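Local coordinates for protein rhamnosidase B (Bacillus sp., PDB 2OKX) that hydrolyses the alpha-L-rhamnosidic bond, releasing terminal non-reducing L-rhamnose from its substrates as a family 78 glycoside hydrolase, at residues 744-748 / 783-787; 827-831 / 842-846; 552-556 / 836-840; 543-549 / 821-825. All blocks are in the same frame, centred on the assembly; numbering follows the deposited sequence.

Contact 1 of 4, residues 744-748 / 783-787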
loop_
_atom_site.group_PDB
_atom_site.type_symbol
_atom_site.label_atom_id
_atom_site.label_comp_id
_atom_site.label_asym_id
_atom_site.label_seq_id
_atom_site.Cartn_x
_atom_site.Cartn_y
_atom_site.Cartn_z
ATOM N N GLU A 744 -21.054 13.818 34.794
ATOM C CA GLU A 744 -20.126 13.357 35.822
ATOM C C GLU A 744 -18.680 13.311 35.330
ATOM O O GLU A 744 -17.765 13.735 36.035
ATOM C CB GLU A 744 -20.536 11.970 36.329
ATOM C CG GLU A 744 -19.585 11.394 37.372
ATOM C CD GLU A 744 -19.988 10.008 37.843
ATOM O OE1 GLU A 744 -21.076 9.872 38.446
ATOM O OE2 GLU A 744 -19.215 9.052 37.610
ATOM N N LYS A 745 -18.477 12.795 34.121
ATOM C CA LYS A 745 -17.140 12.693 33.542
ATOM C C LYS A 745 -16.714 13.967 32.819
ATOM O O LYS A 745 -15.528 14.176 32.565
ATOM C CB LYS A 745 -17.078 11.518 32.562
ATOM C CG LYS A 745 -16.308 10.308 33.067
ATOM C CD LYS A 745 -16.944 9.701 34.304
ATOM C CE LYS A 745 -16.227 8.422 34.713
ATOM N NZ LYS A 745 -14.773 8.651 34.958
ATOM N N ARG A 746 -17.684 14.815 32.496
ATOM C CA ARG A 746 -17.415 16.058 31.779
ATOM C C ARG A 746 -16.608 15.752 30.518
ATOM O O ARG A 746 -15.487 16.231 30.345
ATOM C CB ARG A 746 -16.648 17.040 32.671
ATOM C CG ARG A 746 -17.352 17.357 33.982
ATOM C CD ARG A 746 -17.229 18.829 34.341
ATOM N NE ARG A 746 -15.841 19.264 34.459
ATOM C CZ ARG A 746 -15.473 20.522 34.679
ATOM N NH1 ARG A 746 -14.188 20.832 34.774
ATOM N NH2 ARG A 746 -16.391 21.470 34.803
ATOM N N ALA A 747 -17.200 14.940 29.646
ATOM C CA ALA A 747 -16.578 14.534 28.390
ATOM C C ALA A 747 -17.592 13.727 27.594
ATOM O O ALA A 747 -18.558 13.209 28.158
ATOM C CB ALA A 747 -15.342 13.689 28.667
ATOM N N TYR A 748 -17.380 13.621 26.287
ATOM C CA TYR A 748 -18.292 12.862 25.442
ATOM C C TYR A 748 -17.975 11.376 25.520
ATOM O O TYR A 748 -16.807 10.984 25.585
ATOM C CB TYR A 748 -18.196 13.318 23.984
ATOM C CG TYR A 748 -18.502 14.780 23.772
ATOM C CD1 TYR A 748 -17.541 15.759 24.025
ATOM C CD2 TYR A 748 -19.756 15.186 23.319
ATOM C CE1 TYR A 748 -17.821 17.108 23.826
ATOM C CE2 TYR A 748 -20.048 16.531 23.119
ATOM C CZ TYR A 748 -19.077 17.486 23.374
ATOM O OH TYR A 748 -19.364 18.817 23.171
ATOM N N VAL A 783 -13.297 22.758 28.992
ATOM C CA VAL A 783 -13.013 21.465 29.601
ATOM C C VAL A 783 -12.149 20.626 28.666
ATOM O O VAL A 783 -11.159 20.031 29.093
ATOM C CB VAL A 783 -14.315 20.687 29.910
ATOM C CG1 VAL A 783 -13.982 19.341 30.542
ATOM C CG2 VAL A 783 -15.194 21.500 30.843
ATOM N N ILE A 784 -12.525 20.584 27.391
ATOM C CA ILE A 784 -11.769 19.813 26.408
ATOM C C ILE A 784 -10.335 20.329 26.319
ATOM O O ILE A 784 -9.388 19.544 26.254
ATOM C CB ILE A 784 -12.425 19.883 25.007
ATOM C CG1 ILE A 784 -13.857 19.344 25.070
ATOM C CG2 ILE A 784 -11.614 19.068 24.007
ATOM C CD1 ILE A 784 -13.963 17.910 25.543
ATOM N N GLU A 785 -10.174 21.649 26.332
ATOM C CA GLU A 785 -8.847 22.251 26.260
ATOM C C GLU A 785 -7.965 21.804 27.418
ATOM O O GLU A 785 -6.746 21.691 27.275
ATOM C CB GLU A 785 -8.957 23.777 26.234
ATOM C CG GLU A 785 -9.583 24.302 24.954
ATOM C CD GLU A 785 -9.565 25.816 24.854
ATOM O OE1 GLU A 785 -9.946 26.340 23.785
ATOM O OE2 GLU A 785 -9.176 26.481 25.839
ATOM N N GLY A 786 -8.582 21.545 28.568
ATOM C CA GLY A 786 -7.818 21.090 29.713
ATOM C C GLY A 786 -7.272 19.704 29.423
ATOM O O GLY A 786 -6.131 19.382 29.767
ATOM N N TYR A 787 -8.096 18.880 28.784
ATOM C CA TYR A 787 -7.700 17.524 28.428
ATOM C C TYR A 787 -6.557 17.573 27.417
ATOM O O TYR A 787 -5.625 16.773 27.484
ATOM C CB TYR A 787 -8.894 16.766 27.832
ATOM C CG TYR A 787 -10.027 16.511 28.811
ATOM C CD1 TYR A 787 -11.301 16.174 28.356
ATOM C CD2 TYR A 787 -9.824 16.603 30.190
ATOM C CE1 TYR A 787 -12.348 15.935 29.248
ATOM C CE2 TYR A 787 -10.864 16.366 31.091
ATOM C CZ TYR A 787 -12.121 16.035 30.613
ATOM O OH TYR A 787 -13.154 15.812 31.497
#

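Contact 2 of 4, residues 827-831 / 842-846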
loop_
_atom_site.group_PDB
_atom_site.type_symbol
_atom_site.label_atom_id
_atom_site.label_comp_id
_atom_site.label_asym_id
_atom_site.label_seq_id
_atom_site.Cartn_x
_atom_site.Cartn_y
_atom_site.Cartn_z
ATOM N N ASN A 827 7.103 11.589 20.606
ATOM C CA ASN A 827 6.556 10.565 19.732
ATOM C C ASN A 827 7.309 10.243 18.459
ATOM O O ASN A 827 7.385 9.080 18.064
ATOM C CB ASN A 827 5.097 10.887 19.431
ATOM C CG ASN A 827 4.213 10.665 20.637
ATOM O OD1 ASN A 827 4.311 9.628 21.293
ATOM N ND2 ASN A 827 3.352 11.629 20.942
ATOM N N TYR A 828 7.861 11.254 17.803
ATOM C CA TYR A 828 8.621 10.985 16.598
ATOM C C TYR A 828 10.055 10.680 17.011
ATOM O O TYR A 828 10.769 9.952 16.320
ATOM C CB TYR A 828 8.531 12.174 15.642
ATOM C CG TYR A 828 7.165 12.270 14.998
ATOM C CD1 TYR A 828 6.920 11.693 13.749
ATOM C CD2 TYR A 828 6.099 12.891 15.659
ATOM C CE1 TYR A 828 5.646 11.731 13.175
ATOM C CE2 TYR A 828 4.826 12.933 15.096
ATOM C CZ TYR A 828 4.607 12.352 13.856
ATOM O OH TYR A 828 3.351 12.391 13.294
ATOM N N GLY A 829 10.466 11.219 18.155
ATOM C CA GLY A 829 11.805 10.949 18.650
ATOM C C GLY A 829 11.981 9.458 18.927
ATOM O O GLY A 829 13.060 8.899 18.721
ATOM N N GLN A 830 10.918 8.806 19.390
ATOM C CA GLN A 830 10.984 7.376 19.679
ATOM C C GLN A 830 11.178 6.585 18.381
ATOM O O GLN A 830 11.796 5.521 18.379
ATOM C CB GLN A 830 9.713 6.910 20.398
ATOM C CG GLN A 830 8.500 6.739 19.497
ATOM C CD GLN A 830 7.283 6.211 20.244
ATOM O OE1 GLN A 830 7.376 5.244 21.001
ATOM N NE2 GLN A 830 6.130 6.842 20.024
ATOM N N MET A 831 10.654 7.107 17.276
ATOM C CA MET A 831 10.810 6.445 15.982
ATOM C C MET A 831 12.278 6.520 15.590
ATOM O O MET A 831 12.876 5.527 15.171
ATOM C CB MET A 831 9.973 7.143 14.910
ATOM C CG MET A 831 8.478 7.038 15.119
ATOM S SD MET A 831 7.590 7.873 13.805
ATOM C CE MET A 831 6.023 8.219 14.621
ATOM N N MET A 842 1.708 3.198 13.272
ATOM C CA MET A 842 1.132 3.289 14.608
ATOM C C MET A 842 2.210 3.425 15.665
ATOM O O MET A 842 3.405 3.273 15.379
ATOM C CB MET A 842 0.315 2.029 14.914
ATOM C CG MET A 842 -0.789 1.729 13.916
ATOM S SD MET A 842 -1.448 0.056 14.139
ATOM C CE MET A 842 -0.066 -0.902 13.489
ATOM N N TYR A 843 1.777 3.707 16.891
ATOM C CA TYR A 843 2.687 3.833 18.019
ATOM C C TYR A 843 2.842 2.471 18.682
ATOM O O TYR A 843 1.980 1.601 18.542
ATOM C CB TYR A 843 2.140 4.835 19.039
ATOM C CG TYR A 843 2.211 6.270 18.580
ATOM C CD1 TYR A 843 1.109 7.118 18.702
ATOM C CD2 TYR A 843 3.384 6.785 18.026
ATOM C CE1 TYR A 843 1.172 8.444 18.283
ATOM C CE2 TYR A 843 3.459 8.109 17.606
ATOM C CZ TYR A 843 2.348 8.932 17.737
ATOM O OH TYR A 843 2.417 10.241 17.314
ATOM N N PRO A 844 3.955 2.262 19.399
ATOM C CA PRO A 844 4.195 0.988 20.080
ATOM C C PRO A 844 3.241 0.819 21.259
ATOM O O PRO A 844 2.603 1.779 21.694
ATOM C CB PRO A 844 5.642 1.114 20.558
ATOM C CG PRO A 844 6.251 2.067 19.592
ATOM C CD PRO A 844 5.164 3.100 19.422
ATOM N N ASN A 845 3.154 -0.407 21.763
ATOM C CA ASN A 845 2.324 -0.742 22.914
ATOM C C ASN A 845 0.808 -0.698 22.734
ATOM O O ASN A 845 0.065 -0.447 23.685
ATOM C CB ASN A 845 2.738 0.113 24.116
ATOM C CG ASN A 845 4.199 -0.090 24.492
ATOM O OD1 ASN A 845 4.720 -1.207 24.421
ATOM N ND2 ASN A 845 4.864 0.985 24.902
ATOM N N PHE A 846 0.360 -0.931 21.506
ATOM C CA PHE A 846 -1.063 -1.007 21.188
ATOM C C PHE A 846 -1.172 -2.333 20.444
ATOM O O PHE A 846 -0.379 -2.605 19.543
ATOM C CB PHE A 846 -1.512 0.145 20.282
ATOM C CG PHE A 846 -1.701 1.452 21.004
ATOM C CD1 PHE A 846 -0.616 2.283 21.263
ATOM C CD2 PHE A 846 -2.966 1.843 21.434
ATOM C CE1 PHE A 846 -0.787 3.485 21.940
ATOM C CE2 PHE A 846 -3.149 3.046 22.114
ATOM C CZ PHE A 846 -2.058 3.868 22.367
#

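Contact 3 of 4, residues 552-556 / 836-840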
loop_
_atom_site.group_PDB
_atom_site.type_symbol
_atom_site.label_atom_id
_atom_site.label_comp_id
_atom_site.label_asym_id
_atom_site.label_seq_id
_atom_site.Cartn_x
_atom_site.Cartn_y
_atom_site.Cartn_z
ATOM N N ILE A 552 12.262 12.747 8.023
ATOM C CA ILE A 552 11.592 11.472 7.791
ATOM C C ILE A 552 10.147 11.669 7.343
ATOM O O ILE A 552 9.599 10.837 6.620
ATOM C CB ILE A 552 11.644 10.530 9.029
ATOM C CG1 ILE A 552 10.872 11.119 10.205
ATOM C CG2 ILE A 552 13.094 10.274 9.411
ATOM C CD1 ILE A 552 10.747 10.144 11.380
ATOM N N SER A 553 9.531 12.775 7.754
ATOM C CA SER A 553 8.158 13.054 7.343
ATOM C C SER A 553 8.127 13.321 5.838
ATOM O O SER A 553 7.216 12.889 5.134
ATOM C CB SER A 553 7.599 14.272 8.093
ATOM O OG SER A 553 7.419 13.994 9.476
ATOM N N ARG A 554 9.131 14.043 5.350
ATOM C CA ARG A 554 9.221 14.361 3.929
ATOM C C ARG A 554 9.468 13.071 3.136
ATOM O O ARG A 554 8.846 12.836 2.099
ATOM C CB ARG A 554 10.374 15.346 3.696
ATOM C CG ARG A 554 10.388 16.050 2.338
ATOM C CD ARG A 554 11.548 15.603 1.452
ATOM N NE ARG A 554 12.867 15.703 2.088
ATOM C CZ ARG A 554 13.663 16.771 2.074
ATOM N NH1 ARG A 554 14.838 16.718 2.690
ATOM N NH2 ARG A 554 13.308 17.886 1.448
ATOM N N HIS A 555 10.380 12.236 3.622
ATOM C CA HIS A 555 10.686 10.993 2.921
ATOM C C HIS A 555 9.477 10.056 2.882
ATOM O O HIS A 555 9.205 9.423 1.863
ATOM C CB HIS A 555 11.873 10.284 3.575
ATOM C CG HIS A 555 12.407 9.149 2.760
ATOM N ND1 HIS A 555 12.809 9.304 1.450
ATOM C CD2 HIS A 555 12.584 7.840 3.056
ATOM C CE1 HIS A 555 13.209 8.137 0.975
ATOM N NE2 HIS A 555 13.083 7.234 1.930
ATOM N N THR A 556 8.749 9.974 3.990
ATOM C CA THR A 556 7.571 9.113 4.061
ATOM C C THR A 556 6.542 9.540 3.009
ATOM O O THR A 556 5.950 8.710 2.320
ATOM C CB THR A 556 6.897 9.201 5.442
ATOM O OG1 THR A 556 7.850 8.882 6.461
ATOM C CG2 THR A 556 5.718 8.226 5.525
ATOM N N ALA A 836 14.448 4.945 12.531
ATOM C CA ALA A 836 13.415 5.061 11.510
ATOM C C ALA A 836 13.849 6.083 10.454
ATOM O O ALA A 836 14.500 7.080 10.769
ATOM C CB ALA A 836 12.092 5.498 12.146
ATOM N N THR A 837 13.505 5.828 9.197
ATOM C CA THR A 837 13.843 6.761 8.131
ATOM C C THR A 837 12.537 7.242 7.512
ATOM O O THR A 837 12.535 8.023 6.561
ATOM C CB THR A 837 14.741 6.100 7.054
ATOM O OG1 THR A 837 14.164 4.858 6.634
ATOM C CG2 THR A 837 16.142 5.849 7.615
ATOM N N THR A 838 11.434 6.755 8.078
ATOM C CA THR A 838 10.080 7.100 7.656
ATOM C C THR A 838 9.184 7.053 8.895
ATOM O O THR A 838 9.582 6.521 9.932
ATOM C CB THR A 838 9.536 6.109 6.586
ATOM O OG1 THR A 838 9.664 4.764 7.063
ATOM C CG2 THR A 838 10.312 6.249 5.286
ATOM N N CYS A 839 7.976 7.602 8.788
ATOM C CA CYS A 839 7.042 7.639 9.910
ATOM C C CYS A 839 6.190 6.385 10.053
ATOM O O CYS A 839 5.553 5.932 9.096
ATOM C CB CYS A 839 6.131 8.859 9.780
ATOM S SG CYS A 839 7.064 10.395 9.653
ATOM N N TRP A 840 6.166 5.857 11.273
ATOM C CA TRP A 840 5.421 4.645 11.592
ATOM C C TRP A 840 3.920 4.779 11.433
ATOM O O TRP A 840 3.345 5.838 11.671
ATOM C CB TRP A 840 5.700 4.203 13.031
ATOM C CG TRP A 840 7.123 3.868 13.321
ATOM C CD1 TRP A 840 8.141 3.714 12.419
ATOM C CD2 TRP A 840 7.690 3.629 14.611
ATOM N NE1 TRP A 840 9.309 3.397 13.075
ATOM C CE2 TRP A 840 9.058 3.338 14.421
ATOM C CE3 TRP A 840 7.172 3.634 15.914
ATOM C CZ2 TRP A 840 9.919 3.055 15.487
ATOM C CZ3 TRP A 840 8.029 3.355 16.974
ATOM C CH2 TRP A 840 9.389 3.068 16.751
#

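Contact 4 of 4, residues 543-549 / 821-825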
loop_
_atom_site.group_PDB
_atom_site.type_symbol
_atom_site.label_atom_id
_atom_site.label_comp_id
_atom_site.label_asym_id
_atom_site.label_seq_id
_atom_site.Cartn_x
_atom_site.Cartn_y
_atom_site.Cartn_z
ATOM N N ASP A 543 16.582 23.142 16.638
ATOM C CA ASP A 543 16.400 21.844 17.277
ATOM C C ASP A 543 16.654 20.723 16.260
ATOM O O ASP A 543 15.818 20.447 15.404
ATOM C CB ASP A 543 14.974 21.742 17.828
ATOM C CG ASP A 543 14.750 20.488 18.658
ATOM O OD1 ASP A 543 15.346 19.441 18.338
ATOM O OD2 ASP A 543 13.961 20.545 19.624
ATOM N N ALA A 544 17.810 20.079 16.366
ATOM C CA ALA A 544 18.176 18.999 15.451
ATOM C C ALA A 544 17.181 17.835 15.438
ATOM O O ALA A 544 16.996 17.188 14.409
ATOM C CB ALA A 544 19.575 18.488 15.784
ATOM N N LEU A 545 16.544 17.556 16.572
ATOM C CA LEU A 545 15.571 16.465 16.622
ATOM C C LEU A 545 14.381 16.806 15.725
ATOM O O LEU A 545 13.916 15.973 14.936
ATOM C CB LEU A 545 15.107 16.224 18.063
ATOM C CG LEU A 545 13.942 15.248 18.290
ATOM C CD1 LEU A 545 14.203 13.936 17.562
ATOM C CD2 LEU A 545 13.765 14.997 19.786
ATOM N N LEU A 546 13.888 18.035 15.834
ATOM C CA LEU A 546 12.769 18.447 15.000
ATOM C C LEU A 546 13.164 18.389 13.525
ATOM O O LEU A 546 12.358 17.996 12.688
ATOM C CB LEU A 546 12.310 19.859 15.378
ATOM C CG LEU A 546 11.629 19.948 16.752
ATOM C CD1 LEU A 546 11.236 21.409 17.048
ATOM C CD2 LEU A 546 10.393 19.055 16.767
ATOM N N ASN A 547 14.400 18.774 13.208
ATOM C CA ASN A 547 14.869 18.731 11.821
ATOM C C ASN A 547 14.801 17.307 11.283
ATOM O O ASN A 547 14.414 17.081 10.135
ATOM C CB ASN A 547 16.311 19.219 11.704
ATOM C CG ASN A 547 16.446 20.691 11.994
ATOM O OD1 ASN A 547 15.454 21.422 12.005
ATOM N ND2 ASN A 547 17.676 21.140 12.224
ATOM N N ALA A 548 15.185 16.350 12.122
ATOM C CA ALA A 548 15.164 14.950 11.720
ATOM C C ALA A 548 13.733 14.450 11.550
ATOM O O ALA A 548 13.463 13.644 10.664
ATOM C CB ALA A 548 15.905 14.098 12.751
ATOM N N THR A 549 12.810 14.921 12.388
ATOM C CA THR A 549 11.427 14.480 12.278
ATOM C C THR A 549 10.838 15.009 10.978
ATOM O O THR A 549 10.021 14.339 10.347
ATOM C CB THR A 549 10.541 14.948 13.476
ATOM O OG1 THR A 549 10.351 16.367 13.423
ATOM C CG2 THR A 549 11.193 14.573 14.807
ATOM N N LEU A 821 5.163 20.834 19.992
ATOM C CA LEU A 821 6.566 20.512 19.758
ATOM C C LEU A 821 7.066 19.414 20.686
ATOM O O LEU A 821 7.777 18.503 20.254
ATOM C CB LEU A 821 7.453 21.752 19.932
ATOM C CG LEU A 821 7.362 22.825 18.849
ATOM C CD1 LEU A 821 8.494 23.828 19.044
ATOM C CD2 LEU A 821 7.462 22.181 17.474
ATOM N N ASP A 822 6.710 19.497 21.962
ATOM C CA ASP A 822 7.153 18.477 22.901
ATOM C C ASP A 822 6.560 17.116 22.572
ATOM O O ASP A 822 7.210 16.089 22.771
ATOM C CB ASP A 822 6.815 18.869 24.340
ATOM C CG ASP A 822 7.717 19.968 24.867
ATOM O OD1 ASP A 822 8.867 20.082 24.390
ATOM O OD2 ASP A 822 7.287 20.707 25.769
ATOM N N ASP A 823 5.331 17.101 22.068
ATOM C CA ASP A 823 4.694 15.842 21.709
ATOM C C ASP A 823 5.431 15.252 20.506
ATOM O O ASP A 823 5.723 14.056 20.467
ATOM C CB ASP A 823 3.220 16.054 21.353
ATOM C CG ASP A 823 2.443 14.747 21.295
ATOM O OD1 ASP A 823 1.945 14.302 22.350
ATOM O OD2 ASP A 823 2.342 14.157 20.197
ATOM N N ILE A 824 5.727 16.097 19.522
ATOM C CA ILE A 824 6.441 15.645 18.337
ATOM C C ILE A 824 7.801 15.085 18.750
ATOM O O ILE A 824 8.189 13.996 18.322
ATOM C CB ILE A 824 6.625 16.806 17.325
ATOM C CG1 ILE A 824 5.275 17.150 16.690
ATOM C CG2 ILE A 824 7.633 16.421 16.243
ATOM C CD1 ILE A 824 5.299 18.389 15.815
ATOM N N ARG A 825 8.517 15.821 19.593
ATOM C CA ARG A 825 9.826 15.378 20.062
ATOM C C ARG A 825 9.754 13.989 20.694
ATOM O O ARG A 825 10.567 13.122 20.390
ATOM C CB ARG A 825 10.387 16.368 21.083
ATOM C CG ARG A 825 10.874 17.671 20.470
ATOM C CD ARG A 825 10.931 18.789 21.491
ATOM N NE ARG A 825 11.537 19.990 20.924
ATOM C CZ ARG A 825 11.266 21.229 21.322
ATOM N NH1 ARG A 825 10.386 21.444 22.292
ATOM N NH2 ARG A 825 11.888 22.251 20.752
#

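Contact 1 of 4, residues 744-748 / 783-787
Y787, on helix 778-789, reaches out to the carbonyl of R746 at the turn of a small antiparallel hairpin. The hairpin carries a G1 beta bulge: R746 and A747 together face D742 on the partner strand, and R746 takes the left-handed backbone conformation that such a bulge uses at its first position. This sits on the outer part of the glycosidase domain, whose helices form the (alpha/alpha)6 barrel of family 78.

The tyrosine's CB leaves the helix with CG beside the backbone N (chi1 -66°), which aims the ring at the hairpin. One face of the ring, toward its rim, lies against V783 O of the preceding helical turn. CE1 meets the methyl of A747, with 3.8 Å to A747 CB, and also passes 3.3 Å from R746 O. At the tip, OH donates to R746 O over 2.6 Å, coming from above the carbonyl plane instead of along a lone pair. F795 packs edge-to-face on the same ring. A phenylalanine in its place would probably keep the contact with A747 but leave R746 O without its donor from the helix, so that the bulge could shift more freely.

Alongside, V783 CG1 rests 3.5 Å from R746 O, so the bulge carbonyl has a methyl as well as a hydroxyl against it. Farther along the strand, Y748, whose OH is bonded to N737, offers its ring edge to the helix: I784 CD1 lies near the ring plane, 4.3 Å from Y748 CE1.

Contact 2 of 4, residues 827-831 / 842-846
N827 and Y843 mark the nearest approach of the two backbones, with 8.0 Å between N827 CA and Y843 CA. On one side is the C-terminal part of helix 817-833; on the other, Y843 and P844 run extended in the loop that follows. Side chains alone bridge the gap, without a hydrogen bond across it.

The Y843 ring projects to the helix and meets N827, Q830 and M831, which share one helical face. N827 CB is 3.5 Å from Y843 OH, while N827 OD1 sits over one ring face, toward the rim. M831 brings its methyl obliquely, with CE 3.9 Å from Y843 CE2. The contact folds the loop after helix 817-833 back onto that helix within the (alpha/alpha)6-barrel domain.

Q830 CG lies between its backbone N and carbonyl carbon (chi1 77°), and the chain runs extended beyond, bringing the amide to 23° from the Y843 ring plane. NE2 donates to N827 O over 3.2 Å, on a lone pair in the carbonyl plane, and this fixes the amide's rotation. NE2 then lies 3.4 Å from Y843 CD2, and OE1 turns the other way, 3.5 Å from P844 CD. An alanine here would probably open a gap beside Y843 and P844 and cost N827 O its side-chain donor. Y843 OH itself is anchored by S804 OG on helix 801-813, and N827 ND2 by D823 OD2.

Contact 3 of 4, residues 552-556 / 836-840
T556 receives the backbone of C839: C839 N donates to T556 OG1 over 2.7 Å, at a fairly straight 158°. This buried contact sets helix 544-559 of the (alpha/alpha)6 barrel against the loop after helix 817-833. Beside the bond, I552 fills the angle between helix and loop. Its CG2 packs 3.6 Å from T837 C, and CG1 approaches the sulfur, 3.9 Å from C839 SG. The H555 ring turns its edge to the loop, with CD2 3.5 Å from T837 O, and S553 OG, bonded to T549 O in its own helix, lies 3.6 Å from C839 SG.

One step out, the threonine hydroxyl is itself directed. T556 OG1 lies beside its backbone N, opposite the carbonyl carbon (chi1 -56°), where it reaches both I552 O and C839 N. It gives its proton to I552 O, 2.6 Å away, so its oxygen is turned to accept from C839 N. I552 O also takes the helical bond from T556 N, and the two donors arrive from opposite faces of the carbonyl.

Farther out, the concanavalin-like domain fixes both partners: H555 NE2 binds E446 O, and T837 OG1 binds E446 N, on strand 446-448. T838 OG1 is tied to H860 O.

Contact 4 of 4, residues 543-549 / 821-825
D543 CG lies opposite its own backbone N (chi1 -173°), swinging the carboxylate out to helix 817-833, while R825 starts with CG beside the backbone N (chi1 -74°) and then runs straight from CG to NE. The guanidinium thus arrives side-on and nearly coplanar with the carboxylate, and two nitrogens grip a single oxygen: NE is 2.8 Å and NH2 2.9 Å from D543 OD2.

The axes of segments 544-549 and 821-825 approach to 10.3 Å and cross at 70°, in helices that are neighbours in the (alpha/alpha)6 barrel. L546 fills the space between them. Its CD1 packs 3.9 Å from L821 CD2, while CD2 meets I824 CG2 on the next part of the same helix. T549 adds its hydroxyl against I824 CG2, and L545 CD2 lies along the aliphatic part of R825.

D543 is also the N-cap of helix 544-559. Its other oxygen, OD1, accepts from L546 N over 3.2 Å and, weakly, from L545 N. R825 is shared as well: NH1 binds D822 OD1, 2.9 Å away, and NH2 has a second salt-bridge partner in D897. Three carboxylates round one guanidinium should keep the arginine charged, and the helix N-terminus together with R825 would probably stabilise the negative charge of D543, so that one aspartate both caps its helix and ties it to helix 817-833.

Contact 3 is the most buried of the four, contacts 2 and 4 are partly buried, and contact 1 lies farthest out, with exposed residues at its hairpin. Contacts 3 and 4 share helix 544-559, and contacts 2 and 4 share helix 817-833, where Y828 packs on T549. Contacts 2 and 3 touch directly, M831 lying against W840. Contact 1 stands apart, its centre about 25 Å from that of contact 2. The chemistry follows the place: a charged network over leucines in contact 4, a single backbone-to-hydroxyl bond in buried contact 3, side-chain packing without a bond across in contact 2, and a tyrosine-to-carbonyl bond in contact 1.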